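Local coordinates for protein trehalose-6-phosphate phosphatase (Candida albicans, PDB 5DXF) that belongs to glycosyltransferase family 20 and has the two-lobed build of the GT-B fold, at residues 207-212 with 245-250; 357-362 with 481-486. All blocks are in the same frame, centred on the assembly; numbering follows the deposited sequence.

Contact 1 (207-212 with 245-250); sequences YLLLLP and SQLLDG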
loop_
_atom_site.group_PDB
_atom_site.type_symbol
_atom_site.label_atom_id
_atom_site.label_comp_id
_atom_site.label_asym_id
_atom_site.label_seq_id
_atom_site.Cartn_x
_atom_site.Cartn_y
_atom_site.Cartn_z
ATOM N N TYR A 207 -2.132 10.603 7.449
ATOM C CA TYR A 207 -1.499 11.249 8.593
ATOM C C TYR A 207 -1.346 12.749 8.360
ATOM O O TYR A 207 -1.192 13.525 9.304
ATOM C CB TYR A 207 -0.129 10.626 8.875
ATOM C CG TYR A 207 -0.164 9.306 9.614
ATOM C CD1 TYR A 207 0.213 9.228 10.948
ATOM C CD2 TYR A 207 -0.565 8.140 8.977
ATOM C CE1 TYR A 207 0.192 8.022 11.628
ATOM C CE2 TYR A 207 -0.587 6.931 9.648
ATOM C CZ TYR A 207 -0.211 6.878 10.973
ATOM O OH TYR A 207 -0.238 5.675 11.640
ATOM N N LEU A 208 -1.396 13.150 7.096
ATOM C CA LEU A 208 -1.080 14.519 6.713
ATOM C C LEU A 208 -2.218 15.203 5.959
ATOM O O LEU A 208 -1.984 16.048 5.094
ATOM C CB LEU A 208 0.192 14.524 5.866
ATOM C CG LEU A 208 1.378 13.876 6.586
ATOM C CD1 LEU A 208 2.625 13.892 5.720
ATOM C CD2 LEU A 208 1.618 14.574 7.916
ATOM N N LEU A 209 -3.442 14.817 6.276
ATOM C CA LEU A 209 -4.639 15.367 5.658
ATOM C C LEU A 209 -4.831 16.843 5.941
ATOM O O LEU A 209 -5.353 17.579 5.120
ATOM C CB LEU A 209 -5.867 14.595 6.106
ATOM C CG LEU A 209 -5.999 13.190 5.541
ATOM C CD1 LEU A 209 -7.294 12.571 6.009
ATOM C CD2 LEU A 209 -5.909 13.188 4.032
ATOM N N LEU A 210 -4.467 17.247 7.147
ATOM C CA LEU A 210 -4.553 18.630 7.573
ATOM C C LEU A 210 -3.658 19.557 6.764
ATOM O O LEU A 210 -4.018 20.697 6.489
ATOM C CB LEU A 210 -4.201 18.741 9.052
ATOM C CG LEU A 210 -5.269 18.237 10.021
ATOM C CD1 LEU A 210 -4.940 18.602 11.459
ATOM C CD2 LEU A 210 -6.630 18.774 9.623
ATOM N N LEU A 211 -2.486 19.059 6.399
ATOM C CA LEU A 211 -1.351 19.874 6.004
ATOM C C LEU A 211 -1.504 20.788 4.792
ATOM O O LEU A 211 -1.143 21.944 4.869
ATOM C CB LEU A 211 -0.178 18.937 5.755
ATOM C CG LEU A 211 1.248 19.444 5.861
ATOM C CD1 LEU A 211 1.610 19.698 7.316
ATOM C CD2 LEU A 211 2.176 18.415 5.247
ATOM N N PRO A 212 -2.068 20.316 3.694
ATOM C CA PRO A 212 -2.163 21.181 2.505
ATOM C C PRO A 212 -2.800 22.570 2.729
ATOM O O PRO A 212 -2.294 23.535 2.130
ATOM C CB PRO A 212 -3.013 20.347 1.545
ATOM C CG PRO A 212 -2.769 18.937 1.967
ATOM C CD PRO A 212 -2.684 19.000 3.451
ATOM N N SER A 245 -15.145 18.313 8.395
ATOM C CA SER A 245 -14.907 19.545 7.672
ATOM C C SER A 245 -13.449 19.961 7.721
ATOM O O SER A 245 -12.889 20.375 6.712
ATOM C CB SER A 245 -15.803 20.660 8.190
ATOM O OG SER A 245 -15.786 20.716 9.598
ATOM N N GLN A 246 -12.818 19.866 8.880
ATOM C CA GLN A 246 -11.407 20.214 8.935
ATOM C C GLN A 246 -10.539 19.291 8.076
ATOM O O GLN A 246 -9.608 19.752 7.445
ATOM C CB GLN A 246 -10.874 20.353 10.361
ATOM C CG GLN A 246 -11.704 19.686 11.432
ATOM C CD GLN A 246 -13.072 20.287 11.562
ATOM O OE1 GLN A 246 -13.875 20.198 10.645
ATOM N NE2 GLN A 246 -13.349 20.895 12.704
ATOM N N LEU A 247 -10.833 17.997 8.049
ATOM C CA LEU A 247 -10.065 17.095 7.206
ATOM C C LEU A 247 -10.245 17.370 5.718
ATOM O O LEU A 247 -9.281 17.489 4.980
ATOM C CB LEU A 247 -10.454 15.652 7.504
ATOM C CG LEU A 247 -10.308 15.206 8.947
ATOM C CD1 LEU A 247 -11.370 14.192 9.307
ATOM C CD2 LEU A 247 -8.930 14.624 9.160
ATOM N N LEU A 248 -11.489 17.531 5.303
ATOM C CA LEU A 248 -11.806 17.936 3.935
ATOM C C LEU A 248 -11.175 19.281 3.542
ATOM O O LEU A 248 -10.525 19.407 2.485
ATOM C CB LEU A 248 -13.318 18.020 3.777
ATOM C CG LEU A 248 -13.920 17.406 2.521
ATOM C CD1 LEU A 248 -13.474 15.966 2.370
ATOM C CD2 LEU A 248 -15.427 17.488 2.595
ATOM N N ASP A 249 -11.410 20.283 4.393
ATOM C CA ASP A 249 -10.727 21.576 4.320
ATOM C C ASP A 249 -9.264 21.314 4.050
ATOM O O ASP A 249 -8.799 21.529 2.933
ATOM C CB ASP A 249 -10.904 22.363 5.622
ATOM C CG ASP A 249 -10.265 23.731 5.585
ATOM O OD1 ASP A 249 -10.722 24.593 4.800
ATOM O OD2 ASP A 249 -9.323 23.946 6.375
ATOM N N GLY A 250 -8.580 20.803 5.076
ATOM C CA GLY A 250 -7.182 20.406 5.018
ATOM C C GLY A 250 -6.731 19.885 3.671
ATOM O O GLY A 250 -5.755 20.371 3.103
#
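Segment 245-250 is helical, part of helix 244-251. Segment 207-212 runs from a loop into helix 211-218. The two backbones come very close at one point, where the CA atoms of L210 and G250 are 4.1 Å apart. G250 has no side chain, and its backbone lies directly against that of L209 and L210. L210 O lies 3.5 Å from G250 CA. P212 meets the end of segment 245-250 with its ring, and its CB, CG and CD all lie near G250 O. Both segments belong to the N-terminal lobe of the GT-B fold. Segment 207-212 leads from the loop after strand 200-204 into helix 211-218, and helix 244-251 comes shortly before strand 256-259 of the same sheet. Among the side chains, L209 and L247 cross obliquely and touch by methyl tips, CD1 of L209 to CD2 of L247 at 4.1 Å. L210 starts away from the helix, but its CD2 turns back to 3.8 Å from Q246 O. That oxygen already accepts the helix bond from G250 N. Helices 173-194 and 147-160 cover the leucines: L209 and L210 touch Y180, and L247 packs on L156.

Contact 2 (357-362 with 481-486); sequences LDMYPE and VAKTIN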
loop_
_atom_site.group_PDB
_atom_site.type_symbol
_atom_site.label_atom_id
_atom_site.label_comp_id
_atom_site.label_asym_id
_atom_site.label_seq_id
_atom_site.Cartn_x
_atom_site.Cartn_y
_atom_site.Cartn_z
ATOM N N LEU A 357 -10.737 -27.279 -0.770
ATOM C CA LEU A 357 -10.292 -28.597 -0.338
ATOM C C LEU A 357 -11.476 -29.539 -0.137
ATOM O O LEU A 357 -11.369 -30.744 -0.371
ATOM C CB LEU A 357 -9.473 -28.489 0.948
ATOM C CG LEU A 357 -8.107 -27.818 0.790
ATOM C CD1 LEU A 357 -7.353 -27.809 2.108
ATOM C CD2 LEU A 357 -7.293 -28.515 -0.289
ATOM N N ASP A 358 -12.587 -28.955 0.289
ATOM C CA ASP A 358 -13.832 -29.667 0.492
ATOM C C ASP A 358 -14.418 -30.239 -0.776
ATOM O O ASP A 358 -14.881 -31.365 -0.800
ATOM C CB ASP A 358 -14.846 -28.713 1.098
ATOM C CG ASP A 358 -15.017 -28.916 2.569
ATOM O OD1 ASP A 358 -15.730 -29.853 2.951
ATOM O OD2 ASP A 358 -14.451 -28.138 3.348
ATOM N N MET A 359 -14.392 -29.442 -1.831
ATOM C CA MET A 359 -15.036 -29.764 -3.101
ATOM C C MET A 359 -14.218 -30.701 -3.984
ATOM O O MET A 359 -14.781 -31.518 -4.712
ATOM C CB MET A 359 -15.335 -28.478 -3.874
ATOM C CG MET A 359 -16.395 -27.598 -3.234
ATOM S SD MET A 359 -16.600 -26.033 -4.104
ATOM C CE MET A 359 -16.929 -26.603 -5.769
ATOM N N TYR A 360 -12.896 -30.579 -3.926
ATOM C CA TYR A 360 -12.034 -31.332 -4.831
ATOM C C TYR A 360 -11.077 -32.264 -4.094
ATOM O O TYR A 360 -10.029 -31.833 -3.613
ATOM C CB TYR A 360 -11.244 -30.369 -5.721
ATOM C CG TYR A 360 -12.118 -29.374 -6.448
ATOM C CD1 TYR A 360 -12.752 -29.717 -7.635
ATOM C CD2 TYR A 360 -12.316 -28.095 -5.944
ATOM C CE1 TYR A 360 -13.556 -28.811 -8.302
ATOM C CE2 TYR A 360 -13.117 -27.183 -6.603
ATOM C CZ TYR A 360 -13.734 -27.546 -7.781
ATOM O OH TYR A 360 -14.532 -26.641 -8.441
ATOM N N PRO A 361 -11.440 -33.553 -4.011
ATOM C CA PRO A 361 -10.593 -34.598 -3.424
ATOM C C PRO A 361 -9.307 -34.799 -4.218
ATOM O O PRO A 361 -8.318 -35.300 -3.686
ATOM C CB PRO A 361 -11.473 -35.852 -3.495
ATOM C CG PRO A 361 -12.866 -35.344 -3.642
ATOM C CD PRO A 361 -12.749 -34.081 -4.431
ATOM N N GLU A 362 -9.340 -34.411 -5.488
ATOM C CA GLU A 362 -8.195 -34.532 -6.382
ATOM C C GLU A 362 -7.017 -33.673 -5.936
ATOM O O GLU A 362 -5.858 -34.029 -6.157
ATOM C CB GLU A 362 -8.608 -34.143 -7.802
ATOM C CG GLU A 362 -9.502 -32.913 -7.841
ATOM C CD GLU A 362 -9.824 -32.460 -9.248
ATOM O OE1 GLU A 362 -9.013 -32.722 -10.161
ATOM O OE2 GLU A 362 -10.892 -31.840 -9.441
ATOM N N VAL A 481 -14.660 -18.675 -4.992
ATOM C CA VAL A 481 -13.208 -18.665 -4.840
ATOM C C VAL A 481 -12.643 -20.064 -5.073
ATOM O O VAL A 481 -11.637 -20.235 -5.763
ATOM C CB VAL A 481 -12.787 -18.161 -3.444
ATOM C CG1 VAL A 481 -11.317 -18.453 -3.184
ATOM C CG2 VAL A 481 -13.071 -16.671 -3.306
ATOM N N ALA A 482 -13.310 -21.060 -4.499
ATOM C CA ALA A 482 -12.933 -22.459 -4.675
ATOM C C ALA A 482 -12.956 -22.870 -6.145
ATOM O O ALA A 482 -11.948 -23.353 -6.688
ATOM C CB ALA A 482 -13.857 -23.349 -3.866
ATOM N N LYS A 483 -14.113 -22.677 -6.777
ATOM C CA LYS A 483 -14.283 -22.970 -8.199
ATOM C C LYS A 483 -13.202 -22.297 -9.045
ATOM O O LYS A 483 -12.633 -22.910 -9.952
ATOM C CB LYS A 483 -15.669 -22.524 -8.671
ATOM C CG LYS A 483 -16.820 -23.408 -8.207
ATOM C CD LYS A 483 -18.150 -22.681 -8.355
ATOM C CE LYS A 483 -19.281 -23.638 -8.691
ATOM N NZ LYS A 483 -19.437 -24.706 -7.667
ATOM N N THR A 484 -12.920 -21.036 -8.729
ATOM C CA THR A 484 -11.931 -20.251 -9.459
ATOM C C THR A 484 -10.528 -20.821 -9.292
ATOM O O THR A 484 -9.762 -20.876 -10.249
ATOM C CB THR A 484 -11.928 -18.783 -9.003
ATOM O OG1 THR A 484 -13.262 -18.260 -9.048
ATOM C CG2 THR A 484 -11.034 -17.950 -9.903
ATOM N N ILE A 485 -10.195 -21.232 -8.073
ATOM C CA ILE A 485 -8.895 -21.835 -7.796
ATOM C C ILE A 485 -8.725 -23.122 -8.602
ATOM O O ILE A 485 -7.684 -23.339 -9.236
ATOM C CB ILE A 485 -8.720 -22.122 -6.289
ATOM C CG1 ILE A 485 -8.518 -20.815 -5.517
ATOM C CG2 ILE A 485 -7.546 -23.052 -6.049
ATOM C CD1 ILE A 485 -8.670 -20.966 -4.020
ATOM N N ASN A 486 -9.758 -23.963 -8.592
ATOM C CA ASN A 486 -9.735 -25.175 -9.408
ATOM C C ASN A 486 -9.542 -24.855 -10.892
ATOM O O ASN A 486 -8.753 -25.510 -11.576
ATOM C CB ASN A 486 -11.014 -25.990 -9.211
ATOM C CG ASN A 486 -11.029 -27.261 -10.044
ATOM O OD1 ASN A 486 -10.355 -28.239 -9.718
ATOM N ND2 ASN A 486 -11.801 -27.252 -11.126
#
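In the C-terminal lobe of the GT-B fold, the end of helix 346-359 and the turn after it pack against helix 478-489. Y360 is the first residue to leave helical backbone angles, and its side chain points at the second helix. N486 lies over one face of the Y360 ring. Its amide plane is only 3° from the ring plane, so the two flat groups are stacked. CG of N486 is 3.4 Å from CE1 of Y360, and OD1 sits 3.5 Å above the ring plane, offset toward the rim. CB of N486 makes a CH-pi contact with the same ring, 3.8 Å from its centroid. The asparagine reaches this place with CG anti to its backbone N (chi1 -180°). At the tip of the ring, Y360 OH lies 3.7 Å from K483 CA. M359 runs beside the tyrosine toward the helix. Its SD touches A482 CB at 3.8 Å, and a bend at chi3 brings CE to 3.7 Å from K483 NZ. A482 and N486 also pack on F356 of the first helix. The polar end of N486 has its partner outside the two segments: OD1 accepts a hydrogen bond from W363 NE1. This bond is consistent with a fixed turn of the amide over the ring. The segments themselves meet by stacking, CH-pi and apolar contacts.

How the contacts relate
Following the chain from the N terminus, contact 1 comes first. It closes a loop of 32 residues that holds strand 223-227, and stays within the lobe built on the mixed sheet. The chain then finishes that sheet, crosses to the second lobe and forms strand 332-339 before contact 2 opens in helix 346-359. Contact 2 closes a longer loop, of 118 residues, which spans strands 367-374 to 471-473. It brings together helices 346-359 and 478-489, which flank the parallel strands of the second, Rossmann-like lobe. The two loops are in series and neither nest nor cross. The contacts lie on opposite sides of the chain's centre. The centres of contacts 1 and 2 are about 46 Å apart.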